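Local structure of putative laminarinase (Phanerochaete chrysosporium, 2WNE) at residues T98-W103 / I249-C254; E120-Q125 / D256-A261; T131-A136 / C155-D160. The protein probably hydrolyses O-glycosidic bonds in beta-glucans such as laminarin, as a fungal member of glycoside hydrolase family 16. The protein carries 1 engineered substitution. One frame throughout, in Å; residues are numbered along the deposited sequence.

In the fold
Interactions 1, 2 and 3 all border the glucose-binding cleft, and each touches the same two sugars, GLC and the BGC of chain C. Interaction 1 joins strands 98-105 and 246-253 beneath the sugars. Interaction 2 adjoins it, with centres about 10 Å apart. Trp-99 NE1 probably hydrogen-bonds Glu-120 OE2 at 3.0 Å, and Thr-98 O probably accepts from Asn-123 N at 2.9 Å. Interaction 3 stands apart, its centre about 20 Å from that of interaction 1 and about 19 Å from that of interaction 2. It touches neither; its nearest atoms are about 7 Å and 5 Å away. The chain C BGC bridges this gap, hydrogen-bonded to both Glu-120 and His-133.

Interaction 1: residues T98-W103 / I249-C254; sequences TWPAAW and INLTFC. With GLC (alpha-D-glucopyranose), chain B; BGC (beta-D-glucopyranose), chain C; BGC (beta-D-glucopyranose), chain D.
Trp-103 and Asn-250 share nearly the same first torsion, chi1 60° and 68°, which puts each CG between the backbone N and the carbonyl carbon. The two ends meet on the sugar side of the sheet. Trp-103 NE1 donates to Asn-250 OD1 at 2.8 Å. The bond is bent, 137° at the hydrogen, and the oxygen is tilted from the indole plane. Asn-250 ND2 gives a hydrogen bond to a water 2.9 Å away. The same water donates to Trp-99 O and bonds GLC O6, so it links both strands to the sugar. GLC C5 sits over the centre of the Trp-103 ring, 3.5 Å from CE2. With an alanine in place of Trp-103, Asn-250 OD1 would probably lose its indole donor and the glucose the flat surface under C5. Further along, Thr-252 lies side by side with Trp-99, its CG2 3.7 Å from Trp-99 CE3. Trp-99/Thr-252 and Ala-101/Asn-250 are the antiparallel hydrogen-bonded pairs. On the other face Leu-251 CD1 comes 4.2 Å from Pro-100 CB. Strand 98-105 lies between strands 115-120 and 246-253, and strand 69-76 follows on the far side of 246-253. Behind the face of Pro-100 and Ile-249, Trp-289 and Ile-291 of strand 288-297 pack from the second sheet.

Interaction 2: residues E120-Q125 / D256-A261; sequences EGVNDQ and DWAGQA. With BGC (beta-D-glucopyranose), chain C; BGC (beta-D-glucopyranose), chain E; GLC (alpha-D-glucopyranose), chain B; BGC (beta-D-glucopyranose), chain F.
Val-122 and two sugars lie on opposite faces of the Trp-257 indole. Val-122 CG1 makes a CH-pi contact with one face, 3.8 Å from the centroid of the six-membered ring and 20° off its normal. O5 of the chain C BGC and C4 of the chain E BGC lie over the opposite face, the O5 toward the rim. Glu-120 comes to the ring edge, with OE2 3.6 Å from Trp-257 CZ3. Its carboxylate stands almost upright to the indole, the planes 81° apart. CG of Glu-120 is anti to the backbone N, chi1 -158°, and the chain runs on extended, which carries the carboxylate out to the sugars. OE1 accepts from O4 of the chain C BGC at 2.8 Å. OE2 takes three bonds: from O3 of the same BGC at 2.6 Å, from GLC O6 at 2.7 Å, and from Trp-99 NE1. Together these should fix the rotation of the carboxylate.

Next to this shell, Val-122 CG1 presses tightly on Ala-258 CB at 3.4 Å. Asn-123 ND2 donates almost straight to Ala-258 O at 3.0 Å, in the carbonyl plane and on a lone pair. The other end of that amide, Asn-123 OD1, accepts from Gly-97 N. A type I' turn from Val-122 to Gln-125 sets this loop, and Gln-125 NE2 adds a bond to Asn-123 O. Within 256-261, Gln-260 NE2 donates to Asp-256 O at 2.9 Å. Trp-99 also meets Trp-257 edge-to-face. A tryptophan with bound glucose over one face, beside a carboxylate that accepts from sugar hydroxyls, suits the carbohydrate-binding cleft of a family 16 beta-jelly-roll.

Interaction 3: residues T131-A136 / C155-D160; sequences TLHTGA and CDVNTD. With BGC (beta-D-glucopyranose), chain C; GLC (alpha-D-glucopyranose), chain B.
Asp-156 OD1 lies against Gly-135, 3.3 Å from Gly-135 C, and two donors of Asn-158 hold it. Asn-158 N bonds it at 3.1 Å, coming from above the carboxylate plane, and Asn-158 ND2 adds a weak bond. The backbone bond makes an Asx turn. Thr-159 OG1 donates to the other oxygen, Asp-156 OD2, at 2.6 Å. The carboxylate is thus pinned at both ends, and Asp-156 OD2 faces Ala-136.

The backbones are joined by a single bridge. Thr-134 N donates to Cys-155 O, and Thr-134 O takes the bond back from Val-157 N, both at 2.9 Å. Thr-134 OG1 stands between the backbone N and the carbonyl carbon, chi1 66°. There it donates to Gly-135 O on a lone pair and rests 3.4 Å from Cys-155 CB. The bridge fastens a loop to the end of strand 129-133, which belongs to the sheet that carries the sugars in this probable beta-jelly-roll. A disulfide from Cys-155 to Cys-165 ties the same loop to strand 165-168, the neighbour of 129-133.

His-133 faces the cleft. Its NE2 donates to O4 of the chain C BGC at 2.8 Å, nearly straight at 164°. Val-157 CG1 packs at the ring edge, close to its plane, and 3.5 Å from His-133 CB. GLC O2 stands above one face, toward the rim. Asn-162 and Asp-117 also touch this side chain. His-133 ND1 is buried and has no hydrogen-bond partner in the model.

Interaction 1: residues T98-W103 / I249-C254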
loop_
_atom_site.group_PDB
_atom_site.type_symbol
_atom_site.label_atom_id
_atom_site.label_comp_id
_atom_site.label_asym_id
_atom_site.label_seq_id
_atom_site.Cartn_x
_atom_site.Cartn_y
_atom_site.Cartn_z
ATOM N N THR A 98 9.695 7.503 -6.059
ATOM C CA THR A 98 8.466 6.682 -6.018
ATOM C C THR A 98 7.854 6.602 -4.620
ATOM O O THR A 98 8.571 6.521 -3.590
ATOM C CB THR A 98 8.648 5.219 -6.523
ATOM O OG1 THR A 98 9.566 4.529 -5.673
ATOM C CG2 THR A 98 9.118 5.183 -7.986
ATOM N N TRP A 99 6.526 6.625 -4.597
ATOM C CA TRP A 99 5.781 6.497 -3.345
ATOM C C TRP A 99 4.557 5.619 -3.620
ATOM O O TRP A 99 3.464 6.122 -3.861
ATOM C CB TRP A 99 5.464 7.879 -2.761
ATOM C CG TRP A 99 4.623 7.920 -1.504
ATOM C CD1 TRP A 99 4.234 6.859 -0.707
ATOM C CD2 TRP A 99 4.063 9.098 -0.900
ATOM N NE1 TRP A 99 3.469 7.316 0.345
ATOM C CE2 TRP A 99 3.340 8.682 0.247
ATOM C CE3 TRP A 99 4.089 10.468 -1.224
ATOM C CZ2 TRP A 99 2.651 9.594 1.073
ATOM C CZ3 TRP A 99 3.414 11.376 -0.389
ATOM C CH2 TRP A 99 2.700 10.933 0.730
ATOM N N PRO A 100 4.759 4.276 -3.599
ATOM C CA PRO A 100 3.653 3.339 -3.831
ATOM C C PRO A 100 2.947 2.972 -2.537
ATOM O O PRO A 100 3.567 3.004 -1.478
ATOM C CB PRO A 100 4.352 2.103 -4.386
ATOM C CG PRO A 100 5.789 2.143 -3.764
ATOM C CD PRO A 100 6.050 3.588 -3.344
ATOM N N ALA A 101 1.673 2.598 -2.631
ATOM C CA ALA A 101 0.959 2.085 -1.477
ATOM C C ALA A 101 -0.128 1.099 -1.878
ATOM O O ALA A 101 -0.708 1.233 -2.958
ATOM C CB ALA A 101 0.333 3.253 -0.637
ATOM N N ALA A 102 -0.338 0.095 -1.014
ATOM C CA ALA A 102 -1.545 -0.743 -0.973
ATOM C C ALA A 102 -2.146 -0.493 0.413
ATOM O O ALA A 102 -1.488 -0.713 1.432
ATOM C CB ALA A 102 -1.214 -2.206 -1.126
ATOM N N TRP A 103 -3.383 -0.004 0.430
ATOM C CA TRP A 103 -3.985 0.527 1.636
ATOM C C TRP A 103 -5.518 0.496 1.646
ATOM O O TRP A 103 -6.143 0.124 0.663
ATOM C CB TRP A 103 -3.437 1.936 1.919
ATOM C CG TRP A 103 -3.677 3.007 0.852
ATOM C CD1 TRP A 103 -3.266 2.982 -0.457
ATOM C CD2 TRP A 103 -4.331 4.264 1.044
ATOM N NE1 TRP A 103 -3.635 4.138 -1.092
ATOM C CE2 TRP A 103 -4.288 4.950 -0.195
ATOM C CE3 TRP A 103 -4.928 4.900 2.157
ATOM C CZ2 TRP A 103 -4.836 6.238 -0.367
ATOM C CZ3 TRP A 103 -5.462 6.211 1.988
ATOM C CH2 TRP A 103 -5.411 6.854 0.740
ATOM N N ILE A 249 -4.820 0.844 -4.398
ATOM C CA ILE A 249 -3.459 0.546 -4.788
ATOM C C ILE A 249 -3.017 1.655 -5.755
ATOM O O ILE A 249 -3.716 1.966 -6.716
ATOM C CB ILE A 249 -3.367 -0.846 -5.439
ATOM C CG1 ILE A 249 -3.953 -1.912 -4.498
ATOM C CG2 ILE A 249 -1.902 -1.168 -5.807
ATOM C CD1 ILE A 249 -4.199 -3.251 -5.123
ATOM N N ASN A 250 -1.882 2.284 -5.487
ATOM C CA ASN A 250 -1.514 3.484 -6.248
ATOM C C ASN A 250 -0.028 3.652 -6.322
ATOM O O ASN A 250 0.720 2.938 -5.653
ATOM C CB ASN A 250 -2.139 4.763 -5.623
ATOM C CG ASN A 250 -1.550 5.102 -4.261
ATOM O OD1 ASN A 250 -1.910 4.487 -3.238
ATOM N ND2 ASN A 250 -0.623 6.082 -4.238
ATOM N N LEU A 251 0.400 4.589 -7.158
ATOM C CA LEU A 251 1.788 5.013 -7.173
ATOM C C LEU A 251 1.794 6.516 -7.403
ATOM O O LEU A 251 1.283 6.994 -8.440
ATOM C CB LEU A 251 2.571 4.284 -8.276
ATOM C CG LEU A 251 3.964 4.832 -8.673
ATOM C CD1 LEU A 251 4.976 4.774 -7.516
ATOM C CD2 LEU A 251 4.554 4.151 -9.902
ATOM N N THR A 252 2.334 7.263 -6.425
ATOM C CA THR A 252 2.596 8.678 -6.652
ATOM C C THR A 252 4.095 8.918 -6.614
ATOM O O THR A 252 4.881 7.969 -6.438
ATOM C CB THR A 252 1.758 9.639 -5.707
ATOM O OG1 THR A 252 1.941 10.996 -6.122
ATOM C CG2 THR A 252 2.147 9.493 -4.251
ATOM N N PHE A 253 4.482 10.173 -6.832
ATOM C CA PHE A 253 5.896 10.578 -6.835
ATOM C C PHE A 253 6.050 11.811 -5.977
ATOM O O PHE A 253 5.165 12.641 -5.990
ATOM C CB PHE A 253 6.327 10.959 -8.260
ATOM C CG PHE A 253 6.262 9.825 -9.232
ATOM C CD1 PHE A 253 5.099 9.580 -9.961
ATOM C CD2 PHE A 253 7.366 9.004 -9.417
ATOM C CE1 PHE A 253 5.043 8.515 -10.858
ATOM C CE2 PHE A 253 7.314 7.943 -10.292
ATOM C CZ PHE A 253 6.158 7.705 -11.016
ATOM N N CYS A 254 7.193 11.972 -5.307
ATOM C CA CYS A 254 7.489 13.176 -4.505
ATOM C C CYS A 254 6.341 13.517 -3.549
ATOM O O CYS A 254 5.867 12.649 -2.821
ATOM C CB CYS A 254 7.837 14.370 -5.432
ATOM S SG CYS A 254 9.059 13.922 -6.696
HETATM C C1 GLC B . -1.475 7.306 3.793
HETATM C C2 GLC B . -2.260 8.638 3.802
HETATM C C3 GLC B . -2.795 8.950 2.401
HETATM C C4 GLC B . -1.863 8.423 1.302
HETATM C C5 GLC B . -1.823 6.893 1.379
HETATM C C6 GLC B . -0.933 6.201 0.346
HETATM O O1 GLC B . -1.668 6.622 5.009
HETATM O O2 GLC B . -3.254 8.727 4.812
HETATM O O3 GLC B . -2.920 10.335 2.271
HETATM O O4 GLC B . -2.385 8.777 0.036
HETATM O O5 GLC B . -1.533 6.405 2.678
HETATM O O6 GLC B . 0.445 6.491 0.588
HETATM C C2 BGC C . 2.101 10.021 4.751
HETATM C C3 BGC C . 1.414 8.705 5.104
HETATM C C4 BGC C . 2.327 7.684 5.785
HETATM C C5 BGC C . 3.102 8.353 6.916
HETATM C C6 BGC C . 4.150 7.400 7.499
HETATM C C1 BGC C . 2.877 10.556 5.944
HETATM O O2 BGC C . 1.130 10.963 4.371
HETATM O O3 BGC C . 0.896 8.137 3.938
HETATM O O4 BGC C . 1.567 6.598 6.272
HETATM O O5 BGC C . 3.740 9.535 6.432
HETATM O O6 BGC C . 4.815 8.046 8.566
HETATM C C2 BGC D . -4.168 12.319 2.505
HETATM C C3 BGC D . -5.542 12.965 2.741
HETATM C C4 BGC D . -6.663 12.286 1.949
HETATM C C5 BGC D . -6.589 10.757 2.101
HETATM C C6 BGC D . -7.658 9.995 1.302
HETATM C C1 BGC D . -4.242 10.802 2.610
HETATM O O2 BGC D . -3.179 12.829 3.378
HETATM O O3 BGC D . -5.506 14.290 2.284
HETATM O O4 BGC D . -7.891 12.821 2.397
HETATM O O5 BGC D . -5.275 10.313 1.759
HETATM O O6 BGC D . -7.509 10.136 -0.098
HETATM O O HOH W 1 1.240 6.746 -2.113
#

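Interaction 2: residues E120-Q125 / D256-A261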
loop_
_atom_site.group_PDB
_atom_site.type_symbol
_atom_site.label_atom_id
_atom_site.label_comp_id
_atom_site.label_asym_id
_atom_site.label_seq_id
_atom_site.Cartn_x
_atom_site.Cartn_y
_atom_site.Cartn_z
ATOM N N GLU A 120 3.672 0.371 2.078
ATOM C CA GLU A 120 3.975 1.765 1.819
ATOM C C GLU A 120 5.438 2.049 2.121
ATOM O O GLU A 120 6.014 1.510 3.074
ATOM C CB GLU A 120 3.111 2.689 2.679
ATOM C CG GLU A 120 2.988 4.108 2.112
ATOM C CD GLU A 120 2.379 5.084 3.114
ATOM O OE1 GLU A 120 2.169 4.694 4.289
ATOM O OE2 GLU A 120 2.099 6.232 2.736
ATOM N N GLY A 121 6.020 2.903 1.292
ATOM C CA GLY A 121 7.332 3.491 1.579
ATOM C C GLY A 121 7.629 4.562 0.562
ATOM O O GLY A 121 6.769 4.897 -0.262
ATOM N N VAL A 122 8.851 5.072 0.594
ATOM C CA VAL A 122 9.285 6.138 -0.315
ATOM C C VAL A 122 10.723 5.907 -0.757
ATOM O O VAL A 122 11.530 5.377 0.019
ATOM C CB VAL A 122 9.163 7.553 0.335
ATOM C CG1 VAL A 122 7.674 7.921 0.534
ATOM C CG2 VAL A 122 9.971 7.644 1.691
ATOM N N ASN A 123 11.034 6.283 -2.006
ATOM C CA ASN A 123 12.433 6.429 -2.439
ATOM C C ASN A 123 13.275 5.174 -2.203
ATOM O O ASN A 123 14.447 5.266 -1.833
ATOM C CB ASN A 123 13.071 7.670 -1.730
ATOM C CG ASN A 123 12.306 8.956 -2.030
ATOM O OD1 ASN A 123 11.861 9.164 -3.179
ATOM N ND2 ASN A 123 12.116 9.812 -1.013
ATOM N N ASP A 124 12.652 4.000 -2.400
ATOM C CA ASP A 124 13.318 2.698 -2.290
ATOM C C ASP A 124 13.835 2.357 -0.911
ATOM O O ASP A 124 14.621 1.411 -0.752
ATOM C CB ASP A 124 14.446 2.554 -3.330
ATOM C CG ASP A 124 13.937 2.662 -4.753
ATOM O OD1 ASP A 124 12.792 2.217 -5.011
ATOM O OD2 ASP A 124 14.696 3.167 -5.620
ATOM N N GLN A 125 13.384 3.093 0.096
ATOM C CA GLN A 125 13.884 2.849 1.453
ATOM C C GLN A 125 13.142 1.724 2.189
ATOM O O GLN A 125 12.060 1.939 2.742
ATOM C CB GLN A 125 13.887 4.150 2.295
ATOM C CG GLN A 125 14.792 5.249 1.714
ATOM C CD GLN A 125 16.248 4.781 1.510
ATOM O OE1 GLN A 125 16.990 4.617 2.485
ATOM N NE2 GLN A 125 16.653 4.559 0.238
ATOM N N ASP A 256 4.062 15.176 -0.396
ATOM C CA ASP A 256 4.189 15.576 1.025
ATOM C C ASP A 256 5.173 14.767 1.877
ATOM O O ASP A 256 5.783 15.304 2.799
ATOM C CB ASP A 256 2.806 15.696 1.665
ATOM C CG ASP A 256 1.975 16.818 1.032
ATOM O OD1 ASP A 256 2.570 17.704 0.369
ATOM O OD2 ASP A 256 0.744 16.825 1.194
ATOM N N TRP A 257 5.368 13.493 1.528
ATOM C CA TRP A 257 6.354 12.672 2.206
ATOM C C TRP A 257 7.628 12.456 1.359
ATOM O O TRP A 257 8.704 12.997 1.695
ATOM C CB TRP A 257 5.702 11.356 2.677
ATOM C CG TRP A 257 6.613 10.409 3.438
ATOM C CD1 TRP A 257 7.816 10.711 4.049
ATOM C CD2 TRP A 257 6.372 9.020 3.705
ATOM N NE1 TRP A 257 8.343 9.588 4.644
ATOM C CE2 TRP A 257 7.477 8.539 4.458
ATOM C CE3 TRP A 257 5.353 8.122 3.342
ATOM C CZ2 TRP A 257 7.587 7.200 4.861
ATOM C CZ3 TRP A 257 5.458 6.799 3.753
ATOM C CH2 TRP A 257 6.564 6.350 4.508
ATOM N N ALA A 258 7.523 11.687 0.268
ATOM C CA ALA A 258 8.682 11.347 -0.585
ATOM C C ALA A 258 9.467 12.558 -1.133
ATOM O O ALA A 258 10.673 12.462 -1.371
ATOM C CB ALA A 258 8.241 10.434 -1.747
ATOM N N GLY A 259 8.772 13.685 -1.329
ATOM C CA GLY A 259 9.373 14.881 -1.941
ATOM C C GLY A 259 10.183 15.805 -1.038
ATOM O O GLY A 259 10.899 16.661 -1.528
ATOM N N GLN A 260 10.069 15.641 0.282
ATOM C CA GLN A 260 10.880 16.418 1.229
ATOM C C GLN A 260 12.347 16.199 0.918
ATOM O O GLN A 260 12.783 15.059 0.790
ATOM C CB GLN A 260 10.583 15.995 2.669
ATOM C CG GLN A 260 9.110 16.152 3.091
ATOM C CD GLN A 260 8.912 15.781 4.549
ATOM O OE1 GLN A 260 9.866 15.816 5.320
ATOM N NE2 GLN A 260 7.691 15.417 4.932
ATOM N N ALA A 261 13.101 17.289 0.781
ATOM C CA ALA A 261 14.525 17.218 0.464
ATOM C C ALA A 261 15.363 16.308 1.409
ATOM O O ALA A 261 16.132 15.473 0.947
ATOM C CB ALA A 261 15.105 18.621 0.361
HETATM C C2 BGC C . 2.101 10.021 4.751
HETATM C C3 BGC C . 1.414 8.705 5.104
HETATM C C4 BGC C . 2.327 7.684 5.785
HETATM C C5 BGC C . 3.102 8.353 6.916
HETATM C C6 BGC C . 4.150 7.400 7.499
HETATM C C1 BGC C . 2.877 10.556 5.944
HETATM O O2 BGC C . 1.130 10.963 4.371
HETATM O O3 BGC C . 0.896 8.137 3.938
HETATM O O4 BGC C . 1.567 6.598 6.272
HETATM O O5 BGC C . 3.740 9.535 6.432
HETATM O O6 BGC C . 4.815 8.046 8.566
HETATM C C2 BGC E . 3.752 14.053 5.817
HETATM C C3 BGC E . 3.862 12.664 6.457
HETATM C C4 BGC E . 5.258 12.404 7.036
HETATM C C5 BGC E . 5.828 13.597 7.803
HETATM C C6 BGC E . 7.338 13.409 7.911
HETATM C C1 BGC E . 4.327 15.170 6.690
HETATM O O2 BGC E . 2.399 14.362 5.542
HETATM O O3 BGC E . 3.606 11.696 5.466
HETATM O O4 BGC E . 5.218 11.276 7.888
HETATM O O5 BGC E . 5.611 14.845 7.165
HETATM O O6 BGC E . 7.718 13.917 9.171
HETATM C C1 GLC B . -1.475 7.306 3.793
HETATM C C2 GLC B . -2.260 8.638 3.802
HETATM C C3 GLC B . -2.795 8.950 2.401
HETATM C C4 GLC B . -1.863 8.423 1.302
HETATM C C5 GLC B . -1.823 6.893 1.379
HETATM C C6 GLC B . -0.933 6.201 0.346
HETATM O O1 GLC B . -1.668 6.622 5.009
HETATM O O2 GLC B . -3.254 8.727 4.812
HETATM O O3 GLC B . -2.920 10.335 2.271
HETATM O O4 GLC B . -2.385 8.777 0.036
HETATM O O5 GLC B . -1.533 6.405 2.678
HETATM O O6 GLC B . 0.445 6.491 0.588
HETATM C C2 BGC F . 2.814 17.896 5.189
HETATM C C3 BGC F . 3.780 17.478 6.295
HETATM C C4 BGC F . 4.821 18.584 6.495
HETATM C C5 BGC F . 4.166 19.963 6.665
HETATM C C6 BGC F . 5.186 21.095 6.632
HETATM C C1 BGC F . 2.179 19.277 5.438
HETATM O O2 BGC F . 1.833 16.897 4.998
HETATM O O3 BGC F . 4.458 16.329 5.853
HETATM O O4 BGC F . 5.643 18.258 7.598
HETATM O O5 BGC F . 3.188 20.242 5.670
HETATM O O6 BGC F . 5.762 21.260 5.351
#

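Interaction 3: residues T131-A136 / C155-D160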
loop_
_atom_site.group_PDB
_atom_site.type_symbol
_atom_site.label_atom_id
_atom_site.label_comp_id
_atom_site.label_asym_id
_atom_site.label_seq_id
_atom_site.Cartn_x
_atom_site.Cartn_y
_atom_site.Cartn_z
ATOM N N THR A 131 0.909 1.399 8.814
ATOM C CA THR A 131 0.534 2.616 9.540
ATOM C C THR A 131 -0.975 2.843 9.539
ATOM O O THR A 131 -1.646 2.640 8.518
ATOM C CB THR A 131 1.233 3.890 8.931
ATOM O OG1 THR A 131 2.592 3.583 8.632
ATOM C CG2 THR A 131 1.193 5.109 9.918
ATOM N N LEU A 132 -1.494 3.254 10.696
ATOM C CA LEU A 132 -2.886 3.719 10.804
ATOM C C LEU A 132 -2.884 5.227 10.922
ATOM O O LEU A 132 -1.994 5.803 11.570
ATOM C CB LEU A 132 -3.599 3.156 12.036
ATOM C CG LEU A 132 -3.569 1.669 12.401
ATOM C CD1 LEU A 132 -4.545 1.437 13.574
ATOM C CD2 LEU A 132 -3.912 0.807 11.194
ATOM N N HIS A 133 -3.860 5.862 10.267
ATOM C CA HIS A 133 -4.158 7.274 10.496
ATOM C C HIS A 133 -5.589 7.383 10.961
ATOM O O HIS A 133 -6.505 6.841 10.311
ATOM C CB HIS A 133 -3.958 8.087 9.204
ATOM C CG HIS A 133 -2.553 8.055 8.695
ATOM N ND1 HIS A 133 -1.693 9.125 8.818
ATOM C CD2 HIS A 133 -1.852 7.075 8.076
ATOM C CE1 HIS A 133 -0.523 8.806 8.290
ATOM N NE2 HIS A 133 -0.597 7.572 7.828
ATOM N N THR A 134 -5.796 8.069 12.087
ATOM C CA THR A 134 -7.142 8.266 12.639
ATOM C C THR A 134 -7.404 9.738 13.074
ATOM O O THR A 134 -6.499 10.583 13.003
ATOM C CB THR A 134 -7.392 7.311 13.838
ATOM O OG1 THR A 134 -6.525 7.667 14.919
ATOM C CG2 THR A 134 -7.112 5.857 13.466
ATOM N N GLY A 135 -8.647 10.049 13.468
ATOM C CA GLY A 135 -8.923 11.227 14.315
ATOM C C GLY A 135 -8.473 10.995 15.771
ATOM O O GLY A 135 -7.705 10.044 16.062
ATOM N N ALA A 136 -8.968 11.849 16.687
ATOM C CA ALA A 136 -8.467 11.970 18.075
ATOM C C ALA A 136 -8.690 10.730 18.903
ATOM O O ALA A 136 -9.593 9.944 18.613
ATOM C CB ALA A 136 -9.118 13.174 18.782
ATOM N N CYS A 155 -1.786 7.554 16.590
ATOM C CA CYS A 155 -2.431 7.414 15.289
ATOM C C CYS A 155 -3.154 8.680 14.807
ATOM O O CYS A 155 -3.462 8.811 13.607
ATOM C CB CYS A 155 -3.448 6.252 15.324
ATOM S SG CYS A 155 -2.832 4.730 16.104
ATOM N N ASP A 156 -3.439 9.581 15.753
ATOM C CA ASP A 156 -4.232 10.787 15.492
ATOM C C ASP A 156 -3.461 11.749 14.599
ATOM O O ASP A 156 -2.406 12.263 15.005
ATOM C CB ASP A 156 -4.596 11.483 16.815
ATOM C CG ASP A 156 -5.277 12.833 16.615
ATOM O OD1 ASP A 156 -5.932 13.063 15.569
ATOM O OD2 ASP A 156 -5.184 13.670 17.528
ATOM N N VAL A 157 -4.001 11.991 13.403
ATOM C CA VAL A 157 -3.326 12.830 12.401
ATOM C C VAL A 157 -3.140 14.292 12.853
ATOM O O VAL A 157 -2.235 14.979 12.394
ATOM C CB VAL A 157 -4.023 12.786 10.996
ATOM C CG1 VAL A 157 -4.216 11.343 10.500
ATOM C CG2 VAL A 157 -5.328 13.506 11.010
ATOM N N ASN A 158 -4.016 14.753 13.737
ATOM C CA ASN A 158 -4.019 16.139 14.213
ATOM C C ASN A 158 -2.996 16.427 15.311
ATOM O O ASN A 158 -2.698 17.590 15.594
ATOM C CB ASN A 158 -5.421 16.512 14.705
ATOM C CG ASN A 158 -6.486 16.275 13.662
ATOM O OD1 ASN A 158 -6.480 16.909 12.597
ATOM N ND2 ASN A 158 -7.419 15.348 13.954
ATOM N N THR A 159 -2.481 15.379 15.954
ATOM C CA THR A 159 -1.492 15.560 17.020
ATOM C C THR A 159 -0.218 14.761 16.777
ATOM O O THR A 159 0.641 14.671 17.655
ATOM C CB THR A 159 -2.061 15.272 18.476
ATOM O OG1 THR A 159 -2.767 14.025 18.517
ATOM C CG2 THR A 159 -2.985 16.401 18.948
ATOM N N ASP A 160 -0.071 14.203 15.584
ATOM C CA ASP A 160 1.106 13.405 15.312
ATOM C C ASP A 160 1.924 13.886 14.108
ATOM O O ASP A 160 2.855 13.199 13.674
ATOM C CB ASP A 160 0.763 11.892 15.255
ATOM C CG ASP A 160 0.045 11.468 13.961
ATOM O OD1 ASP A 160 -0.194 12.292 13.050
ATOM O OD2 ASP A 160 -0.300 10.278 13.861
HETATM C C2 BGC C . 2.101 10.021 4.751
HETATM C C3 BGC C . 1.414 8.705 5.104
HETATM C C4 BGC C . 2.327 7.684 5.785
HETATM C C5 BGC C . 3.102 8.353 6.916
HETATM C C6 BGC C . 4.150 7.400 7.499
HETATM C C1 BGC C . 2.877 10.556 5.944
HETATM O O2 BGC C . 1.130 10.963 4.371
HETATM O O3 BGC C . 0.896 8.137 3.938
HETATM O O4 BGC C . 1.567 6.598 6.272
HETATM O O5 BGC C . 3.740 9.535 6.432
HETATM O O6 BGC C . 4.815 8.046 8.566
HETATM C C1 GLC B . -1.475 7.306 3.793
HETATM C C2 GLC B . -2.260 8.638 3.802
HETATM C C3 GLC B . -2.795 8.950 2.401
HETATM C C4 GLC B . -1.863 8.423 1.302
HETATM C C5 GLC B . -1.823 6.893 1.379
HETATM C C6 GLC B . -0.933 6.201 0.346
HETATM O O1 GLC B . -1.668 6.622 5.009
HETATM O O2 GLC B . -3.254 8.727 4.812
HETATM O O3 GLC B . -2.920 10.335 2.271
HETATM O O4 GLC B . -2.385 8.777 0.036
HETATM O O5 GLC B . -1.533 6.405 2.678
HETATM O O6 GLC B . 0.445 6.491 0.588
#